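Local coordinates for protein dihydroorotase (Saccharomyces cerevisiae S288C, PDB 6L0A) that catalyses the zinc-dependent cyclisation of N-carbamoyl-L-aspartate (ureidosuccinate) to dihydroorotate, the third step of de novo pyrimidine biosynthesis, at residues C[134-139]-C[174-179]; C[188-193]-C[251-256]; C[123-128]-C[169-174]. All blocks are in the same frame, centred on the assembly; numbering follows the deposited sequence.

Interaction 1: residues C[134-139]-C[174-179]; sequences LNLHGE and LKIILE. With ZN (zinc ion), chain L.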
ATOM      1  N   LEU C 134       8.748  28.471   4.869  1.00 13.51           N
ATOM      2  CA  LEU C 134       8.347  27.387   5.761  1.00 14.00           C
ATOM      3  C   LEU C 134       7.872  26.234   4.882  1.00 12.99           C
ATOM      4  O   LEU C 134       6.861  26.361   4.191  1.00 12.15           O
ATOM      5  CB  LEU C 134       7.251  27.837   6.727  1.00 13.93           C
ATOM      6  CG  LEU C 134       6.623  26.718   7.561  1.00 13.86           C
ATOM      7  CD1 LEU C 134       7.662  26.077   8.485  1.00 13.97           C
ATOM      8  CD2 LEU C 134       5.420  27.243   8.357  1.00 15.82           C
ATOM      9  N   ASN C 135       8.616  25.124   4.896  1.00 11.58           N
ATOM     10  CA  ASN C 135       8.294  23.936   4.111  1.00 10.95           C
ATOM     11  C   ASN C 135       7.530  22.957   4.986  1.00 10.65           C
ATOM     12  O   ASN C 135       8.012  22.574   6.048  1.00 11.64           O
ATOM     13  CB  ASN C 135       9.564  23.264   3.599  1.00  9.43           C
ATOM     14  CG  ASN C 135      10.527  24.243   2.966  1.00 16.54           C
ATOM     15  OD1 ASN C 135      11.450  24.730   3.617  1.00 16.23           O
ATOM     16  ND2 ASN C 135      10.341  24.499   1.685  1.00 13.91           N
ATOM     17  N   LEU C 136       6.366  22.522   4.522  1.00 10.28           N
ATOM     18  CA  LEU C 136       5.513  21.642   5.303  1.00 12.43           C
ATOM     19  C   LEU C 136       5.416  20.282   4.622  1.00 12.67           C
ATOM     20  O   LEU C 136       5.041  20.204   3.451  1.00 13.44           O
ATOM     21  CB  LEU C 136       4.123  22.251   5.458  1.00 13.27           C
ATOM     22  CG  LEU C 136       4.063  23.612   6.156  1.00 13.66           C
ATOM     23  CD1 LEU C 136       2.653  24.148   6.109  1.00 16.81           C
ATOM     24  CD2 LEU C 136       4.561  23.481   7.598  1.00 14.46           C
ATOM     25  N   HIS C 137       5.768  19.226   5.346  1.00 11.05           N
ATOM     26  CA  HIS C 137       5.296  17.886   5.012  1.00 12.85           C
ATOM     27  C   HIS C 137       3.884  17.815   5.565  1.00 10.66           C
ATOM     28  O   HIS C 137       3.681  17.581   6.759  1.00 13.55           O
ATOM     29  CB  HIS C 137       6.189  16.802   5.608  1.00 12.50           C
ATOM     30  CG  HIS C 137       5.781  15.420   5.209  1.00 14.50           C
ATOM     31  ND1 HIS C 137       6.618  14.563   4.519  1.00 15.22           N
ATOM     32  CD2 HIS C 137       4.616  14.749   5.386  1.00 14.91           C
ATOM     33  CE1 HIS C 137       5.989  13.421   4.302  1.00 15.35           C
ATOM     34  NE2 HIS C 137       4.773  13.507   4.816  1.00 12.75           N
ATOM     35  N   GLY C 138       2.905  18.098   4.714  1.00 14.28           N
ATOM     36  CA  GLY C 138       1.552  18.266   5.194  1.00 16.74           C
ATOM     37  C   GLY C 138       0.765  16.981   5.365  1.00 16.74           C
ATOM     38  O   GLY C 138      -0.112  16.679   4.550  1.00 14.49           O
ATOM     39  N   GLU C 139       1.060  16.220   6.419  1.00 13.24           N
ATOM     40  CA  GLU C 139       0.282  15.039   6.776  1.00 12.22           C
ATOM     41  C   GLU C 139       0.058  15.028   8.279  1.00 12.73           C
ATOM     42  O   GLU C 139       1.002  15.251   9.040  1.00 16.42           O
ATOM     43  CB  GLU C 139       1.005  13.747   6.377  1.00 12.46           C
ATOM     44  CG  GLU C 139       1.035  13.451   4.885  1.00 11.76           C
ATOM     45  CD  GLU C 139       1.468  12.029   4.611  1.00 12.52           C
ATOM     46  OE1 GLU C 139       2.682  11.769   4.536  1.00 12.81           O
ATOM     47  OE2 GLU C 139       0.581  11.166   4.476  1.00 14.39           O
ATOM     48  N   LEU C 174       4.370  35.174   5.372  1.00 24.64           N
ATOM     49  CA  LEU C 174       5.318  34.066   5.354  1.00 21.67           C
ATOM     50  C   LEU C 174       5.147  33.246   4.080  1.00 23.43           C
ATOM     51  O   LEU C 174       4.035  32.834   3.744  1.00 22.43           O
ATOM     52  CB  LEU C 174       5.104  33.193   6.594  1.00 21.29           C
ATOM     53  CG  LEU C 174       5.921  31.915   6.792  1.00 21.07           C
ATOM     54  CD1 LEU C 174       7.396  32.257   6.887  1.00 19.46           C
ATOM     55  CD2 LEU C 174       5.456  31.156   8.035  1.00 17.87           C
ATOM     56  N   LYS C 175       6.249  33.006   3.370  1.00 19.67           N
ATOM     57  CA  LYS C 175       6.221  32.063   2.261  1.00 19.13           C
ATOM     58  C   LYS C 175       6.100  30.646   2.813  1.00 17.88           C
ATOM     59  O   LYS C 175       6.895  30.230   3.664  1.00 16.56           O
ATOM     60  CB  LYS C 175       7.484  32.209   1.406  1.00 18.06           C
ATOM     61  CG  LYS C 175       7.487  33.459   0.529  1.00 21.70           C
ATOM     62  CD  LYS C 175       8.644  33.465  -0.467  1.00 21.59           C
ATOM     63  CE  LYS C 175       9.942  33.987   0.147  1.00 32.88           C
ATOM     64  NZ  LYS C 175      11.049  34.099  -0.861  1.00 30.83           N
ATOM     65  N   ILE C 176       5.082  29.918   2.362  1.00 17.12           N
ATOM     66  CA  ILE C 176       4.809  28.567   2.841  1.00 14.89           C
ATOM     67  C   ILE C 176       4.661  27.654   1.636  1.00 14.84           C
ATOM     68  O   ILE C 176       3.987  28.001   0.660  1.00 14.90           O
ATOM     69  CB  ILE C 176       3.537  28.511   3.712  1.00 19.11           C
ATOM     70  CG1 ILE C 176       3.662  29.390   4.950  1.00 16.75           C
ATOM     71  CG2 ILE C 176       3.228  27.073   4.139  1.00 16.57           C
ATOM     72  CD1 ILE C 176       2.351  29.502   5.723  1.00 20.79           C
ATOM     73  N   ILE C 177       5.274  26.480   1.702  1.00 12.27           N
ATOM     74  CA  ILE C 177       5.128  25.494   0.645  1.00 12.16           C
ATOM     75  C   ILE C 177       4.505  24.235   1.220  1.00 10.98           C
ATOM     76  O   ILE C 177       5.014  23.669   2.194  1.00 11.88           O
ATOM     77  CB  ILE C 177       6.466  25.154  -0.033  1.00 14.93           C
ATOM     78  CG1 ILE C 177       7.102  26.406  -0.637  1.00 15.52           C
ATOM     79  CG2 ILE C 177       6.233  24.099  -1.126  1.00 13.91           C
ATOM     80  CD1 ILE C 177       8.447  26.148  -1.281  1.00 16.23           C
ATOM     81  N   LEU C 178       3.419  23.793   0.607  1.00 12.04           N
ATOM     82  CA  LEU C 178       2.904  22.451   0.852  1.00 14.86           C
ATOM     83  C   LEU C 178       3.711  21.511  -0.036  1.00 11.78           C
ATOM     84  O   LEU C 178       3.467  21.412  -1.238  1.00 14.44           O
ATOM     85  CB  LEU C 178       1.410  22.389   0.554  1.00 12.85           C
ATOM     86  CG  LEU C 178       0.692  21.081   0.923  1.00 20.15           C
ATOM     87  CD1 LEU C 178       0.840  20.724   2.400  1.00 17.35           C
ATOM     88  CD2 LEU C 178      -0.776  21.151   0.530  1.00 16.16           C
ATOM     89  N   GLU C 179       4.706  20.849   0.553  1.00 10.51           N
ATOM     90  CA  GLU C 179       5.622  20.024  -0.216  1.00 12.90           C
ATOM     91  C   GLU C 179       4.917  18.779  -0.751  1.00 13.35           C
ATOM     92  O   GLU C 179       3.948  18.290  -0.170  1.00 12.98           O
ATOM     93  CB  GLU C 179       6.819  19.611   0.648  1.00 13.86           C
ATOM     94  CG  GLU C 179       7.680  20.784   1.140  1.00 13.86           C
ATOM     95  CD  GLU C 179       8.463  21.440   0.016  1.00 15.42           C
ATOM     96  OE1 GLU C 179       8.660  20.777  -1.021  1.00 16.14           O
ATOM     97  OE2 GLU C 179       8.896  22.613   0.161  1.00 14.76           O
TER
HETATM   98 ZN    ZN L 402       8.151  14.367   2.723  1.00 39.90          ZN
HETATM   99  O   HOH W   1       3.077  17.599   2.173  1.00 19.06           O

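Interaction 2: residues C[188-193]-C[251-256]; sequences KTIEDI and PYFFFG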
ATOM      1  N   LYS C 188      -6.866  21.565  -4.956  1.00 22.34           N
ATOM      2  CA  LYS C 188      -7.955  22.537  -4.868  1.00 22.61           C
ATOM      3  C   LYS C 188      -7.668  23.604  -3.822  1.00 21.41           C
ATOM      4  O   LYS C 188      -7.977  24.783  -4.023  1.00 21.98           O
ATOM      5  CB  LYS C 188      -9.267  21.839  -4.523  1.00 23.37           C
ATOM      6  CG  LYS C 188      -9.905  21.068  -5.636  1.00 27.25           C
ATOM      7  CD  LYS C 188     -11.330  20.750  -5.216  1.00 30.55           C
ATOM      8  CE  LYS C 188     -11.924  19.665  -6.050  1.00 36.95           C
ATOM      9  NZ  LYS C 188     -13.302  19.369  -5.575  1.00 33.83           N
ATOM     10  N   THR C 189      -7.099  23.210  -2.685  1.00 20.94           N
ATOM     11  CA  THR C 189      -6.831  24.184  -1.633  1.00 21.77           C
ATOM     12  C   THR C 189      -5.735  25.163  -2.046  1.00 23.41           C
ATOM     13  O   THR C 189      -5.873  26.376  -1.829  1.00 22.60           O
ATOM     14  CB  THR C 189      -6.472  23.464  -0.335  1.00 20.54           C
ATOM     15  OG1 THR C 189      -7.650  22.834   0.180  1.00 22.50           O
ATOM     16  CG2 THR C 189      -5.934  24.449   0.719  1.00 20.87           C
ATOM     17  N   ILE C 190      -4.652  24.666  -2.662  1.00 19.92           N
ATOM     18  CA  ILE C 190      -3.607  25.562  -3.163  1.00 20.36           C
ATOM     19  C   ILE C 190      -4.179  26.490  -4.228  1.00 22.55           C
ATOM     20  O   ILE C 190      -3.842  27.678  -4.288  1.00 24.30           O
ATOM     21  CB  ILE C 190      -2.411  24.757  -3.706  1.00 19.02           C
ATOM     22  CG1 ILE C 190      -1.808  23.887  -2.602  1.00 16.65           C
ATOM     23  CG2 ILE C 190      -1.344  25.689  -4.308  1.00 18.54           C
ATOM     24  CD1 ILE C 190      -1.244  24.689  -1.448  1.00 20.28           C
ATOM     25  N   GLU C 191      -5.060  25.964  -5.082  1.00 19.65           N
ATOM     26  CA  GLU C 191      -5.644  26.792  -6.133  1.00 25.31           C
ATOM     27  C   GLU C 191      -6.497  27.906  -5.540  1.00 29.48           C
ATOM     28  O   GLU C 191      -6.436  29.059  -5.989  1.00 30.94           O
ATOM     29  CB  GLU C 191      -6.460  25.920  -7.085  1.00 27.37           C
ATOM     30  CG  GLU C 191      -5.630  25.320  -8.222  1.00 32.71           C
ATOM     31  CD  GLU C 191      -6.470  24.500  -9.176  1.00 36.76           C
ATOM     32  OE1 GLU C 191      -7.529  23.991  -8.747  1.00 40.87           O
ATOM     33  OE2 GLU C 191      -6.069  24.357 -10.349  1.00 43.75           O
ATOM     34  N   ASP C 192      -7.257  27.598  -4.494  1.00 25.03           N
ATOM     35  CA  ASP C 192      -8.142  28.593  -3.911  1.00 32.40           C
ATOM     36  C   ASP C 192      -7.397  29.613  -3.057  1.00 31.22           C
ATOM     37  O   ASP C 192      -7.772  30.790  -3.040  1.00 30.37           O
ATOM     38  CB  ASP C 192      -9.236  27.895  -3.114  1.00 34.98           C
ATOM     39  CG  ASP C 192     -10.184  27.164  -4.011  1.00 42.67           C
ATOM     40  OD1 ASP C 192     -10.809  26.183  -3.555  1.00 42.59           O
ATOM     41  OD2 ASP C 192     -10.277  27.559  -5.202  1.00 51.70           O
ATOM     42  N   ILE C 193      -6.335  29.204  -2.360  1.00 25.11           N
ATOM     43  CA  ILE C 193      -5.473  30.174  -1.693  1.00 24.60           C
ATOM     44  C   ILE C 193      -4.913  31.164  -2.709  1.00 28.17           C
ATOM     45  O   ILE C 193      -4.721  32.346  -2.397  1.00 29.77           O
ATOM     46  CB  ILE C 193      -4.350  29.437  -0.931  1.00 24.99           C
ATOM     47  CG1 ILE C 193      -4.941  28.658   0.247  1.00 20.92           C
ATOM     48  CG2 ILE C 193      -3.279  30.394  -0.447  1.00 21.77           C
ATOM     49  CD1 ILE C 193      -3.885  27.903   1.076  1.00 22.80           C
ATOM     50  N   PRO C 251       1.949  29.670 -11.453  1.00 24.56           N
ATOM     51  CA  PRO C 251       3.213  29.906 -10.740  1.00 25.34           C
ATOM     52  C   PRO C 251       3.252  29.360  -9.322  1.00 23.08           C
ATOM     53  O   PRO C 251       4.298  29.465  -8.674  1.00 20.90           O
ATOM     54  CB  PRO C 251       3.309  31.438 -10.731  1.00 25.04           C
ATOM     55  CG  PRO C 251       1.876  31.872 -10.657  1.00 26.93           C
ATOM     56  CD  PRO C 251       1.101  30.877 -11.491  1.00 29.68           C
ATOM     57  N   TYR C 252       2.163  28.780  -8.811  1.00 21.28           N
ATOM     58  CA  TYR C 252       2.161  28.251  -7.456  1.00 20.37           C
ATOM     59  C   TYR C 252       2.329  26.733  -7.417  1.00 21.40           C
ATOM     60  O   TYR C 252       2.129  26.125  -6.355  1.00 19.78           O
ATOM     61  CB  TYR C 252       0.888  28.667  -6.711  1.00 22.44           C
ATOM     62  CG  TYR C 252      -0.382  28.701  -7.542  1.00 23.65           C
ATOM     63  CD1 TYR C 252      -0.801  29.874  -8.163  1.00 27.17           C
ATOM     64  CD2 TYR C 252      -1.177  27.568  -7.678  1.00 25.34           C
ATOM     65  CE1 TYR C 252      -1.970  29.914  -8.908  1.00 23.95           C
ATOM     66  CE2 TYR C 252      -2.349  27.597  -8.423  1.00 28.58           C
ATOM     67  CZ  TYR C 252      -2.740  28.772  -9.031  1.00 32.67           C
ATOM     68  OH  TYR C 252      -3.905  28.802  -9.771  1.00 29.16           O
ATOM     69  N   PHE C 253       2.699  26.114  -8.543  1.00 21.29           N
ATOM     70  CA  PHE C 253       3.123  24.717  -8.592  1.00 18.58           C
ATOM     71  C   PHE C 253       4.491  24.665  -9.256  1.00 19.50           C
ATOM     72  O   PHE C 253       4.678  25.248 -10.329  1.00 20.54           O
ATOM     73  CB  PHE C 253       2.130  23.834  -9.374  1.00 17.08           C
ATOM     74  CG  PHE C 253       0.734  23.816  -8.807  1.00 17.47           C
ATOM     75  CD1 PHE C 253       0.485  23.278  -7.557  1.00 19.16           C
ATOM     76  CD2 PHE C 253      -0.335  24.317  -9.540  1.00 21.10           C
ATOM     77  CE1 PHE C 253      -0.798  23.264  -7.033  1.00 18.47           C
ATOM     78  CE2 PHE C 253      -1.622  24.292  -9.023  1.00 21.32           C
ATOM     79  CZ  PHE C 253      -1.852  23.767  -7.772  1.00 21.04           C
ATOM     80  N   PHE C 254       5.455  23.996  -8.624  1.00 16.28           N
ATOM     81  CA  PHE C 254       6.739  23.795  -9.280  1.00 16.18           C
ATOM     82  C   PHE C 254       7.384  22.523  -8.752  1.00 14.33           C
ATOM     83  O   PHE C 254       6.865  21.868  -7.847  1.00 12.84           O
ATOM     84  CB  PHE C 254       7.666  25.024  -9.136  1.00 18.80           C
ATOM     85  CG  PHE C 254       7.819  25.553  -7.731  1.00 16.08           C
ATOM     86  CD1 PHE C 254       7.047  26.615  -7.288  1.00 16.45           C
ATOM     87  CD2 PHE C 254       8.784  25.029  -6.876  1.00 16.28           C
ATOM     88  CE1 PHE C 254       7.211  27.133  -6.006  1.00 17.09           C
ATOM     89  CE2 PHE C 254       8.950  25.542  -5.595  1.00 16.56           C
ATOM     90  CZ  PHE C 254       8.161  26.595  -5.162  1.00 18.62           C
ATOM     91  N   PHE C 255       8.519  22.173  -9.354  1.00 13.53           N
ATOM     92  CA  PHE C 255       9.129  20.859  -9.188  1.00 14.95           C
ATOM     93  C   PHE C 255       9.900  20.760  -7.883  1.00 16.66           C
ATOM     94  O   PHE C 255      10.782  21.581  -7.608  1.00 15.16           O
ATOM     95  CB  PHE C 255      10.078  20.580 -10.352  1.00 12.05           C
ATOM     96  CG  PHE C 255      10.796  19.262 -10.274  1.00 14.39           C
ATOM     97  CD1 PHE C 255      10.098  18.082 -10.085  1.00 14.55           C
ATOM     98  CD2 PHE C 255      12.180  19.207 -10.434  1.00 13.33           C
ATOM     99  CE1 PHE C 255      10.770  16.870 -10.045  1.00 12.40           C
ATOM    100  CE2 PHE C 255      12.856  17.999 -10.404  1.00 15.75           C
ATOM    101  CZ  PHE C 255      12.143  16.824 -10.212  1.00 14.47           C
ATOM    102  N   GLY C 256       9.583  19.736  -7.094  1.00 11.93           N
ATOM    103  CA  GLY C 256      10.447  19.317  -6.001  1.00 12.51           C
ATOM    104  C   GLY C 256      10.449  17.805  -6.011  1.00 12.78           C
ATOM    105  O   GLY C 256       9.390  17.200  -5.826  1.00 13.48           O
TER

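Interaction 3: residues C[123-128]-C[169-174]; sequences IFKAMQ and NDFPNL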
ATOM      1  N   ILE C 123       8.983  30.831  16.395  1.00 20.93           N
ATOM      2  CA  ILE C 123       9.839  30.499  15.254  1.00 18.13           C
ATOM      3  C   ILE C 123       9.263  31.080  13.971  1.00 20.87           C
ATOM      4  O   ILE C 123       9.970  31.719  13.184  1.00 19.42           O
ATOM      5  CB  ILE C 123      10.019  28.975  15.139  1.00 20.99           C
ATOM      6  CG1 ILE C 123      10.591  28.376  16.432  1.00 26.14           C
ATOM      7  CG2 ILE C 123      10.900  28.630  13.914  1.00 18.86           C
ATOM      8  CD1 ILE C 123      12.000  28.832  16.750  1.00 27.45           C
ATOM      9  N   PHE C 124       7.968  30.847  13.725  1.00 19.07           N
ATOM     10  CA  PHE C 124       7.356  31.327  12.486  1.00 18.78           C
ATOM     11  C   PHE C 124       7.386  32.849  12.398  1.00 23.54           C
ATOM     12  O   PHE C 124       7.542  33.407  11.301  1.00 19.16           O
ATOM     13  CB  PHE C 124       5.913  30.824  12.371  1.00 21.33           C
ATOM     14  CG  PHE C 124       5.782  29.328  12.407  1.00 20.33           C
ATOM     15  CD1 PHE C 124       6.816  28.513  11.968  1.00 19.99           C
ATOM     16  CD2 PHE C 124       4.627  28.731  12.884  1.00 19.70           C
ATOM     17  CE1 PHE C 124       6.694  27.128  11.991  1.00 17.02           C
ATOM     18  CE2 PHE C 124       4.503  27.332  12.926  1.00 22.36           C
ATOM     19  CZ  PHE C 124       5.535  26.538  12.474  1.00 16.72           C
ATOM     20  N   LYS C 125       7.242  33.537  13.535  1.00 23.72           N
ATOM     21  CA  LYS C 125       7.355  34.991  13.517  1.00 24.07           C
ATOM     22  C   LYS C 125       8.751  35.423  13.090  1.00 19.34           C
ATOM     23  O   LYS C 125       8.904  36.340  12.274  1.00 21.06           O
ATOM     24  CB  LYS C 125       7.001  35.563  14.896  1.00 29.09           C
ATOM     25  CG  LYS C 125       6.709  37.079  14.936  1.00 34.85           C
ATOM     26  CD  LYS C 125       5.887  37.592  13.731  1.00 39.23           C
ATOM     27  CE  LYS C 125       4.492  36.956  13.586  1.00 38.27           C
ATOM     28  NZ  LYS C 125       3.514  37.241  14.681  1.00 42.98           N
ATOM     29  N   ALA C 126       9.784  34.754  13.611  1.00 21.35           N
ATOM     30  CA  ALA C 126      11.153  35.075  13.208  1.00 22.75           C
ATOM     31  C   ALA C 126      11.380  34.756  11.733  1.00 23.97           C
ATOM     32  O   ALA C 126      11.968  35.559  10.997  1.00 19.41           O
ATOM     33  CB  ALA C 126      12.147  34.319  14.093  1.00 21.45           C
ATOM     34  N   MET C 127      10.904  33.593  11.275  1.00 20.21           N
ATOM     35  CA  MET C 127      11.011  33.272   9.853  1.00 19.66           C
ATOM     36  C   MET C 127      10.341  34.330   8.989  1.00 21.44           C
ATOM     37  O   MET C 127      10.879  34.722   7.943  1.00 21.34           O
ATOM     38  CB  MET C 127      10.388  31.903   9.574  1.00 12.91           C
ATOM     39  CG  MET C 127      11.161  30.761  10.184  1.00 15.19           C
ATOM     40  SD  MET C 127      10.308  29.196   9.926  1.00 18.47           S
ATOM     41  CE  MET C 127      10.467  29.094   8.138  1.00 18.63           C
ATOM     42  N   GLN C 128       9.145  34.774   9.387  1.00 21.46           N
ATOM     43  CA  GLN C 128       8.414  35.763   8.597  1.00 19.25           C
ATOM     44  C   GLN C 128       9.210  37.059   8.478  1.00 22.15           C
ATOM     45  O   GLN C 128       9.311  37.645   7.392  1.00 25.41           O
ATOM     46  CB  GLN C 128       7.042  36.019   9.228  1.00 21.51           C
ATOM     47  CG  GLN C 128       6.110  36.911   8.407  1.00 23.41           C
ATOM     48  CD  GLN C 128       4.695  36.970   8.979  1.00 28.90           C
ATOM     49  OE1 GLN C 128       3.712  36.710   8.272  1.00 31.02           O
ATOM     50  NE2 GLN C 128       4.586  37.315  10.261  1.00 25.41           N
ATOM     51  N   ASN C 169      -3.206  32.071   7.394  1.00 28.12           N
ATOM     52  CA  ASN C 169      -3.955  33.182   7.974  1.00 27.85           C
ATOM     53  C   ASN C 169      -3.152  33.885   9.067  1.00 29.53           C
ATOM     54  O   ASN C 169      -3.072  35.119   9.094  1.00 30.98           O
ATOM     55  CB  ASN C 169      -5.287  32.674   8.525  1.00 30.21           C
ATOM     56  CG  ASN C 169      -6.244  33.803   8.857  1.00 36.50           C
ATOM     57  OD1 ASN C 169      -6.723  34.511   7.970  1.00 41.26           O
ATOM     58  ND2 ASN C 169      -6.513  33.987  10.144  1.00 36.04           N
ATOM     59  N   ASP C 170      -2.541  33.113   9.977  1.00 25.49           N
ATOM     60  CA  ASP C 170      -1.849  33.687  11.133  1.00 27.02           C
ATOM     61  C   ASP C 170      -0.505  34.312  10.785  1.00 27.45           C
ATOM     62  O   ASP C 170       0.016  35.104  11.581  1.00 26.11           O
ATOM     63  CB  ASP C 170      -1.631  32.623  12.207  1.00 24.97           C
ATOM     64  CG  ASP C 170      -2.903  32.249  12.911  1.00 28.22           C
ATOM     65  OD1 ASP C 170      -3.944  32.858  12.589  1.00 32.63           O
ATOM     66  OD2 ASP C 170      -2.864  31.344  13.773  1.00 26.26           O
ATOM     67  N   PHE C 171       0.079  33.967   9.639  1.00 22.82           N
ATOM     68  CA  PHE C 171       1.362  34.524   9.207  1.00 25.19           C
ATOM     69  C   PHE C 171       1.251  34.889   7.734  1.00 23.58           C
ATOM     70  O   PHE C 171       1.852  34.238   6.872  1.00 26.89           O
ATOM     71  CB  PHE C 171       2.510  33.542   9.453  1.00 22.27           C
ATOM     72  CG  PHE C 171       2.719  33.205  10.901  1.00 26.45           C
ATOM     73  CD1 PHE C 171       2.094  32.111  11.467  1.00 19.81           C
ATOM     74  CD2 PHE C 171       3.533  33.999  11.703  1.00 26.99           C
ATOM     75  CE1 PHE C 171       2.278  31.799  12.802  1.00 25.85           C
ATOM     76  CE2 PHE C 171       3.723  33.695  13.045  1.00 25.32           C
ATOM     77  CZ  PHE C 171       3.100  32.591  13.595  1.00 26.26           C
ATOM     78  N   PRO C 172       0.506  35.954   7.415  1.00 25.80           N
ATOM     79  CA  PRO C 172       0.123  36.202   6.013  1.00 26.84           C
ATOM     80  C   PRO C 172       1.272  36.618   5.103  1.00 26.14           C
ATOM     81  O   PRO C 172       1.111  36.554   3.878  1.00 26.62           O
ATOM     82  CB  PRO C 172      -0.918  37.322   6.133  1.00 32.80           C
ATOM     83  CG  PRO C 172      -0.513  38.053   7.373  1.00 25.37           C
ATOM     84  CD  PRO C 172      -0.012  36.996   8.323  1.00 29.17           C
ATOM     85  N   ASN C 173       2.413  37.038   5.642  1.00 23.90           N
ATOM     86  CA  ASN C 173       3.561  37.416   4.827  1.00 29.98           C
ATOM     87  C   ASN C 173       4.589  36.303   4.703  1.00 28.16           C
ATOM     88  O   ASN C 173       5.584  36.471   3.985  1.00 28.91           O
ATOM     89  CB  ASN C 173       4.233  38.669   5.395  1.00 29.98           C
ATOM     90  CG  ASN C 173       3.334  39.887   5.332  1.00 39.76           C
ATOM     91  OD1 ASN C 173       2.641  40.113   4.337  1.00 37.21           O
ATOM     92  ND2 ASN C 173       3.333  40.678   6.401  1.00 44.65           N
ATOM     93  N   LEU C 174       4.370  35.174   5.372  1.00 24.64           N
ATOM     94  CA  LEU C 174       5.318  34.066   5.354  1.00 21.67           C
ATOM     95  C   LEU C 174       5.147  33.246   4.080  1.00 23.43           C
ATOM     96  O   LEU C 174       4.035  32.834   3.744  1.00 22.43           O
ATOM     97  CB  LEU C 174       5.104  33.193   6.594  1.00 21.29           C
ATOM     98  CG  LEU C 174       5.921  31.915   6.792  1.00 21.07           C
ATOM     99  CD1 LEU C 174       7.396  32.257   6.887  1.00 19.46           C
ATOM    100  CD2 LEU C 174       5.456  31.156   8.035  1.00 17.87           C
TER
HETATM  101  O   HOH W   2       8.150  36.643   5.118  1.00 29.27           O

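Interaction 1: residues C[134-139]-C[174-179]
Asn135 and Glu179 meet obliquely through their polar ends: Asn135 ND2 donates to Glu179 OE2 over 2.8 Å, reaching that oxygen on its anti side and somewhat out of the carboxylate plane. Amide and carboxylate planes stand 47° apart, a twisted pair rather than a coplanar one. The bend at chi2 of Glu179 (-70°) sets CD beside Asn135. Both groups have further partners: Asn135 OD1 bonds Tyr39, and Glu179 OE1 bonds Thr208 and the zinc ligand His14, which makes Glu179 a second-shell residue. On the other face of the sheet, the side chains of Leu136 and Ile176 cross at a slant, Leu136 CD1 3.6 Å from Ile176 CG2, and Leu134 CD2 lies 3.9 Å from Leu174 CD2. Leu136 and Ile176 are covered by Leu164 of helix 156-170. The two strands run parallel, their axes 17° apart, and four backbone hydrogen bonds link them, Leu134 and Leu136 each using both N and O. With helix 156-170 they form a beta-alpha-beta unit of the metal-dependent hydrolase TIM barrel. A water accepts from Gly138 N and donates to Glu179 O, while Gly138 CA packs 3.8 Å from Leu178 CD1. His137 ND1 binds zinc at 2.4 Å, alongside His180. Its opposite nitrogen, NE2, donates almost in the ring plane to the anti lone pair of Glu139 OE1, 2.7 Å away; zinc and carboxylate together restrict the imidazole's rotation.

Interaction 2: residues C[188-193]-C[251-256]
The rings of Tyr252 and Phe253 both turn an edge to Glu191, whose CG lies near each ring plane, 4.0 Å from Tyr252 CE2 and 4.1 Å from Phe253 CZ. One face of the Phe253 ring is occupied by its own neighbour: Tyr252 CD2 sits 3.6 Å above the plane, offset toward the rim. Tyr252 CG lies between the backbone N and the carbonyl carbon (chi1 37°). Glu191 crosses both aromatic side chains at about a right angle, its carboxylate plane 76° from the Tyr252 ring, and its contact is made by the aliphatic CG. Ile190 supplies the other half of the contact mainly through its CG2 methyl, which is 3.7 Å from Phe253 CE1 and 3.9 Å from Tyr252 CD2, obliquely placed to both rings. Ile190 slides past Tyr252 in the opposite direction but crosses Phe253 at a slant. The interaction is therefore van der Waals packing of two adjacent helix residues on two consecutive rings. Here helix 184-193 meets Tyr252 and Phe253, at the start of strand 253-255. Strand 205-209 is that strand's neighbour in the sheet: Ile190 also touches its Ala207, and Leu164 of helix 156-170, while Tyr252 and Phe254 bond the backbone of Ala207.

Interaction 3: residues C[123-128]-C[169-174]
Phe124 and Phe171 form the aromatic part of this contact, an offset edge-to-face pair with centroids 5.7 Å apart and planes at 85°, the edge of Phe124 turned toward the face of Phe171. A CH-pi contact adds to it: Phe124 CB lies over the same ring, 3.6 Å from its centroid and close to the normal. Lys125 approaches Phe171 at the rim instead. Its chain is bent at every torsion beyond CG, and CE comes in near the ring plane, 3.4 Å from Phe171 CE2. A further apolar contact is Met127 CB against Leu174 CD1 at 4.0 Å. Among polar groups, Gln128 reaches out with CG anti to its backbone N (chi1 -173°) and the chain extended beyond it; OE1 accepts from Asn173 N over 3.0 Å. The bond is bent, with 144° at the hydrogen, and the donor is tilted from the carbonyl plane. That oxygen thus meets the backbone of a type I turn running from Phe171 to Leu174, itself closed by Leu174 N donating to Phe171 O at 3.1 Å. A water within hydrogen-bonding distance of Gln128 O and Asn173 O spans the same gap. Phe171 also meets Tyr121 edge-to-face. The arrangement is the packing of helix 121-130 against the turn that follows helix 156-170 and leads into strand 175-178, in the outer helical layer of a TIM barrel.

In the fold
Interactions 1 and 3 alternate along the chain and share Leu174: helix 121-130 leads into strand 133-136, then helix 156-170 and strand 175-178. Their centres lie 12 Å apart and they touch, Met127 CE being 3.6 Å from Leu134 CA. Interaction 2 opens afterwards, with helix 184-193 following strand 175-178; its centre is 11 Å from that of interaction 1, and Ile190 CD1 lies 4.0 Å from Leu178 CB. Interactions 2 and 3 do not touch, their centres being 19 Å apart. Strands 133-136 and 175-178 are neighbours in one parallel sheet; strand 253-255 belongs to it too, beyond strand 205-209. Interaction 1 alone of the three carries a zinc ligand.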